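Ribonucleoside-diphosphate reductase (Pseudomonas aeruginosa, PDB 5IM3) probably supplies the precursors of DNA synthesis by reducing ribonucleoside diphosphates to their 2'-deoxy forms, and binds dATP as an allosteric enzyme. Local coordinates at residues I859-S864 against Y892-F897; L878-A881 against K887-V890. All coordinates share one frame; numbering follows the deposited sequence.

Interaction 1 (I859-S864 against Y892-F897)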
loop_
_atom_site.group_PDB
_atom_site.type_symbol
_atom_site.label_atom_id
_atom_site.label_comp_id
_atom_site.label_asym_id
_atom_site.label_seq_id
_atom_site.Cartn_x
_atom_site.Cartn_y
_atom_site.Cartn_z
ATOM N N ILE A 859 16.678 -29.758 1.753
ATOM C CA ILE A 859 15.902 -30.555 0.807
ATOM C C ILE A 859 16.595 -30.598 -0.549
ATOM O O ILE A 859 16.564 -31.621 -1.245
ATOM C CB ILE A 859 14.471 -29.994 0.692
ATOM C CG1 ILE A 859 13.839 -29.823 2.078
ATOM C CG2 ILE A 859 13.602 -30.900 -0.168
ATOM C CD1 ILE A 859 13.778 -31.093 2.891
ATOM N N VAL A 860 17.221 -29.491 -0.952
ATOM C CA VAL A 860 17.912 -29.449 -2.236
ATOM C C VAL A 860 19.167 -30.310 -2.193
ATOM O O VAL A 860 19.411 -31.124 -3.092
ATOM C CB VAL A 860 18.237 -27.994 -2.616
ATOM C CG1 VAL A 860 19.126 -27.943 -3.854
ATOM C CG2 VAL A 860 16.955 -27.210 -2.844
ATOM N N GLU A 861 19.992 -30.133 -1.155
ATOM C CA GLU A 861 21.234 -30.894 -1.058
ATOM C C GLU A 861 20.961 -32.389 -0.962
ATOM O O GLU A 861 21.700 -33.200 -1.532
ATOM C CB GLU A 861 22.047 -30.425 0.148
ATOM C CG GLU A 861 23.112 -29.395 -0.185
ATOM C CD GLU A 861 24.209 -29.961 -1.067
ATOM O OE1 GLU A 861 24.316 -31.203 -1.163
ATOM O OE2 GLU A 861 24.959 -29.163 -1.669
ATOM N N ALA A 862 19.910 -32.771 -0.236
ATOM C CA ALA A 862 19.536 -34.178 -0.163
ATOM C C ALA A 862 19.141 -34.702 -1.536
ATOM O O ALA A 862 19.589 -35.773 -1.961
ATOM C CB ALA A 862 18.391 -34.362 0.831
ATOM N N ALA A 863 18.296 -33.952 -2.248
ATOM C CA ALA A 863 17.900 -34.360 -3.589
ATOM C C ALA A 863 19.103 -34.407 -4.521
ATOM O O ALA A 863 19.194 -35.286 -5.384
ATOM C CB ALA A 863 16.833 -33.411 -4.129
ATOM N N SER A 864 20.049 -33.478 -4.347
ATOM C CA SER A 864 21.242 -33.463 -5.190
ATOM C C SER A 864 22.024 -34.766 -5.074
ATOM O O SER A 864 22.520 -35.292 -6.076
ATOM C CB SER A 864 22.134 -32.278 -4.819
ATOM O OG SER A 864 23.345 -32.307 -5.556
ATOM N N TYR A 892 16.587 -21.545 -6.370
ATOM C CA TYR A 892 16.584 -22.230 -7.656
ATOM C C TYR A 892 17.897 -22.071 -8.414
ATOM O O TYR A 892 18.165 -22.858 -9.328
ATOM C CB TYR A 892 15.395 -21.753 -8.489
ATOM C CG TYR A 892 14.088 -22.247 -7.912
ATOM C CD1 TYR A 892 13.660 -23.550 -8.137
ATOM C CD2 TYR A 892 13.304 -21.431 -7.108
ATOM C CE1 TYR A 892 12.476 -24.019 -7.597
ATOM C CE2 TYR A 892 12.118 -21.890 -6.560
ATOM C CZ TYR A 892 11.709 -23.183 -6.805
ATOM O OH TYR A 892 10.528 -23.645 -6.262
ATOM N N ARG A 893 18.723 -21.088 -8.050
ATOM C CA ARG A 893 20.123 -21.125 -8.460
ATOM C C ARG A 893 20.832 -22.319 -7.833
ATOM O O ARG A 893 21.584 -23.032 -8.508
ATOM C CB ARG A 893 20.838 -19.833 -8.059
ATOM C CG ARG A 893 20.504 -18.619 -8.904
ATOM C CD ARG A 893 21.539 -17.522 -8.702
ATOM N NE ARG A 893 21.112 -16.245 -9.268
ATOM C CZ ARG A 893 21.940 -15.288 -9.674
ATOM N NH1 ARG A 893 23.255 -15.456 -9.592
ATOM N NH2 ARG A 893 21.453 -14.160 -10.177
ATOM N N MET A 894 20.606 -22.545 -6.537
ATOM C CA MET A 894 21.237 -23.665 -5.846
ATOM C C MET A 894 20.796 -24.996 -6.442
ATOM O O MET A 894 21.617 -25.901 -6.629
ATOM C CB MET A 894 20.902 -23.604 -4.355
ATOM C CG MET A 894 21.440 -24.766 -3.530
ATOM S SD MET A 894 20.841 -24.737 -1.827
ATOM C CE MET A 894 21.681 -26.169 -1.157
ATOM N N ALA A 895 19.502 -25.135 -6.737
ATOM C CA ALA A 895 19.005 -26.370 -7.334
ATOM C C ALA A 895 19.739 -26.688 -8.630
ATOM O O ALA A 895 20.130 -27.838 -8.868
ATOM C CB ALA A 895 17.502 -26.262 -7.587
ATOM N N TRP A 896 19.931 -25.681 -9.481
ATOM C CA TRP A 896 20.685 -25.875 -10.715
ATOM C C TRP A 896 22.162 -26.106 -10.418
ATOM O O TRP A 896 22.790 -27.006 -10.988
ATOM C CB TRP A 896 20.494 -24.658 -11.622
ATOM C CG TRP A 896 21.240 -24.726 -12.914
ATOM C CD1 TRP A 896 20.973 -25.541 -13.975
ATOM C CD2 TRP A 896 22.367 -23.931 -13.291
ATOM N NE1 TRP A 896 21.871 -25.308 -14.988
ATOM C CE2 TRP A 896 22.737 -24.323 -14.593
ATOM C CE3 TRP A 896 23.102 -22.926 -12.654
ATOM C CZ2 TRP A 896 23.811 -23.749 -15.267
ATOM C CZ3 TRP A 896 24.164 -22.360 -13.323
ATOM C CH2 TRP A 896 24.506 -22.769 -14.621
ATOM N N PHE A 897 22.730 -25.304 -9.520
ATOM C CA PHE A 897 24.150 -25.418 -9.198
ATOM C C PHE A 897 24.494 -26.795 -8.636
ATOM O O PHE A 897 25.641 -27.241 -8.753
ATOM C CB PHE A 897 24.532 -24.314 -8.207
ATOM C CG PHE A 897 26.011 -24.164 -7.995
ATOM C CD1 PHE A 897 26.818 -23.634 -8.987
ATOM C CD2 PHE A 897 26.590 -24.529 -6.791
ATOM C CE1 PHE A 897 28.178 -23.489 -8.789
ATOM C CE2 PHE A 897 27.947 -24.385 -6.589
ATOM C CZ PHE A 897 28.741 -23.865 -7.589
#
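V860 on helix 856-866 meets M894 and A895 on helix 885-897 in a nearly parallel helix-helix contact within the barrel domain of the large chain. The axes of the two short segments come within 9.7 Å at a signed crossing angle of -15°, with V860 opposite A895 as the closest backbone pair. V860 points at the partner helix. Its CG1 branch, set anti to the backbone N (chi1 172°), does the touching: it lies 3.8 Å from A895 CA and 3.9 Å from M894 CG, so one methyl group meets both the backbone of the second helix and the root of the thioether chain. One residue further on, E861 takes part through its aliphatic portion. Its carboxylate is engaged with R898, just past the second segment, in a salt bridge through OE2, which ties the acid to the residue that directly follows the partner helix. S864, a turn later, joins the same region by a hydrogen bond from its side chain to the R898 carbonyl. From the partner helix M894 runs out fully extended and passes V860 slantwise, while its chain stands roughly perpendicular to that of E861; its terminal methyl CE comes to rest 3.7 Å from E861 CG.

Interaction 2 (L878-A881 against K887-V890)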
loop_
_atom_site.group_PDB
_atom_site.type_symbol
_atom_site.label_atom_id
_atom_site.label_comp_id
_atom_site.label_asym_id
_atom_site.label_seq_id
_atom_site.Cartn_x
_atom_site.Cartn_y
_atom_site.Cartn_z
ATOM N N LEU A 878 9.333 -27.965 -3.128
ATOM C CA LEU A 878 10.140 -27.086 -2.300
ATOM C C LEU A 878 9.233 -26.205 -1.457
ATOM O O LEU A 878 8.217 -25.694 -1.941
ATOM C CB LEU A 878 11.079 -26.228 -3.149
ATOM C CG LEU A 878 12.222 -26.985 -3.833
ATOM C CD1 LEU A 878 13.066 -26.025 -4.646
ATOM C CD2 LEU A 878 13.094 -27.717 -2.823
ATOM N N TYR A 879 9.606 -26.049 -0.190
ATOM C CA TYR A 879 8.840 -25.277 0.777
ATOM C C TYR A 879 9.687 -24.097 1.224
ATOM O O TYR A 879 10.821 -24.278 1.678
ATOM C CB TYR A 879 8.437 -26.150 1.967
ATOM C CG TYR A 879 7.664 -27.376 1.550
ATOM C CD1 TYR A 879 8.321 -28.529 1.142
ATOM C CD2 TYR A 879 6.277 -27.375 1.548
ATOM C CE1 TYR A 879 7.616 -29.650 0.752
ATOM C CE2 TYR A 879 5.565 -28.493 1.162
ATOM C CZ TYR A 879 6.238 -29.624 0.763
ATOM O OH TYR A 879 5.526 -30.735 0.375
ATOM N N ILE A 880 9.145 -22.894 1.082
ATOM C CA ILE A 880 9.879 -21.671 1.361
ATOM C C ILE A 880 8.979 -20.761 2.179
ATOM O O ILE A 880 7.953 -20.284 1.679
ATOM C CB ILE A 880 10.343 -20.967 0.080
ATOM C CG1 ILE A 880 11.307 -21.875 -0.692
ATOM C CG2 ILE A 880 10.993 -19.627 0.423
ATOM C CD1 ILE A 880 11.840 -21.278 -1.975
ATOM N N ALA A 881 9.355 -20.526 3.431
ATOM C CA ALA A 881 8.748 -19.477 4.231
ATOM C C ALA A 881 9.589 -18.212 4.116
ATOM O O ALA A 881 10.791 -18.265 3.840
ATOM C CB ALA A 881 8.622 -19.907 5.692
ATOM N N LYS A 887 14.862 -14.780 -2.115
ATOM C CA LYS A 887 14.975 -16.133 -1.589
ATOM C C LYS A 887 14.684 -17.177 -2.661
ATOM O O LYS A 887 15.311 -18.242 -2.674
ATOM C CB LYS A 887 14.043 -16.306 -0.391
ATOM C CG LYS A 887 14.390 -17.505 0.475
ATOM C CD LYS A 887 13.463 -17.636 1.680
ATOM C CE LYS A 887 13.968 -16.861 2.881
ATOM N NZ LYS A 887 13.328 -17.351 4.134
ATOM N N LEU A 888 13.757 -16.892 -3.578
ATOM C CA LEU A 888 13.526 -17.806 -4.691
ATOM C C LEU A 888 14.737 -17.866 -5.609
ATOM O O LEU A 888 15.071 -18.933 -6.137
ATOM C CB LEU A 888 12.286 -17.383 -5.478
ATOM C CG LEU A 888 10.944 -17.534 -4.764
ATOM C CD1 LEU A 888 9.817 -17.076 -5.662
ATOM C CD2 LEU A 888 10.720 -18.974 -4.344
ATOM N N ASP A 889 15.408 -16.733 -5.808
ATOM C CA ASP A 889 16.586 -16.710 -6.667
ATOM C C ASP A 889 17.672 -17.632 -6.122
ATOM O O ASP A 889 18.151 -18.528 -6.827
ATOM C CB ASP A 889 17.098 -15.276 -6.801
ATOM C CG ASP A 889 18.271 -15.159 -7.750
ATOM O OD1 ASP A 889 18.504 -16.095 -8.539
ATOM O OD2 ASP A 889 18.961 -14.123 -7.714
ATOM N N VAL A 890 18.059 -17.437 -4.858
ATOM C CA VAL A 890 19.122 -18.246 -4.265
ATOM C C VAL A 890 18.737 -19.717 -4.241
ATOM O O VAL A 890 19.593 -20.594 -4.408
ATOM C CB VAL A 890 19.465 -17.727 -2.851
ATOM C CG1 VAL A 890 18.244 -17.763 -1.947
ATOM C CG2 VAL A 890 20.600 -18.535 -2.231
#
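K887 and L888, near the start of helix 885-897, both reach back to strand 878-881, the first strand of a beta-alpha-beta unit that strand 906-909 completes in parallel. The contact therefore lies between the first strand and the helix of the crossover, with only five residues joining the two segments. K887 comes first. Its chain leaves the helix toward the strand, extended as far as CD, and then turns at chi3 (-89°), which carries the ammonium group round to the backbone carbonyl of A881. The resulting hydrogen bond, K887 NZ to A881 O, is 2.7 Å long; the donor approaches with a C=O...N angle of 151° and stands 17° off the carbonyl plane. The methylenes do work of their own: K887 CD presses on I880 CG2 at 3.4 Å, a close carbon contact, as the two chains run alongside one another with reversed sense. I880 thus offers its two branches to successive helix residues, CG2 to K887 and the tip of the longer branch to L888. L888 points across rather than straight at the strand, but its CD2 methyl swings in to 3.5 Å from I880 CD1, again tightly packed. Behind this pair, I880 and L888 both also touch L906, so the second strand shares their apolar layer. The contact thus combines an apolar part with one polar bond: buried I880 and L888 make its hydrocarbon interior, while exposed K887 lays its methylenes along I880 CG2 and places its ammonium group against a main-chain oxygen at the end of the strand. The carbonyl of A881 would probably be polarised by that charge.

The centres of the two interactions are about 11 Å apart, and both lie within the barrel domain. They share helix 885-897: interaction 2 engages its N-terminal part and interaction 1 its C-terminal part. Along the chain, helix 856-866 comes first, then strand 878-881 and then helix 885-897; because 878-881 and 887-890 both fall between residues 864 and 892, the stretch of chain between the two helix segments of interaction 1 contains all of interaction 2. L878 joins them directly, its CD1 lying 3.6 Å from Y892 CE1 and its CD2 3.9 Å from V860 CG2. Together they pack the two helices and the strand into one unit, away from the dATP-binding sites.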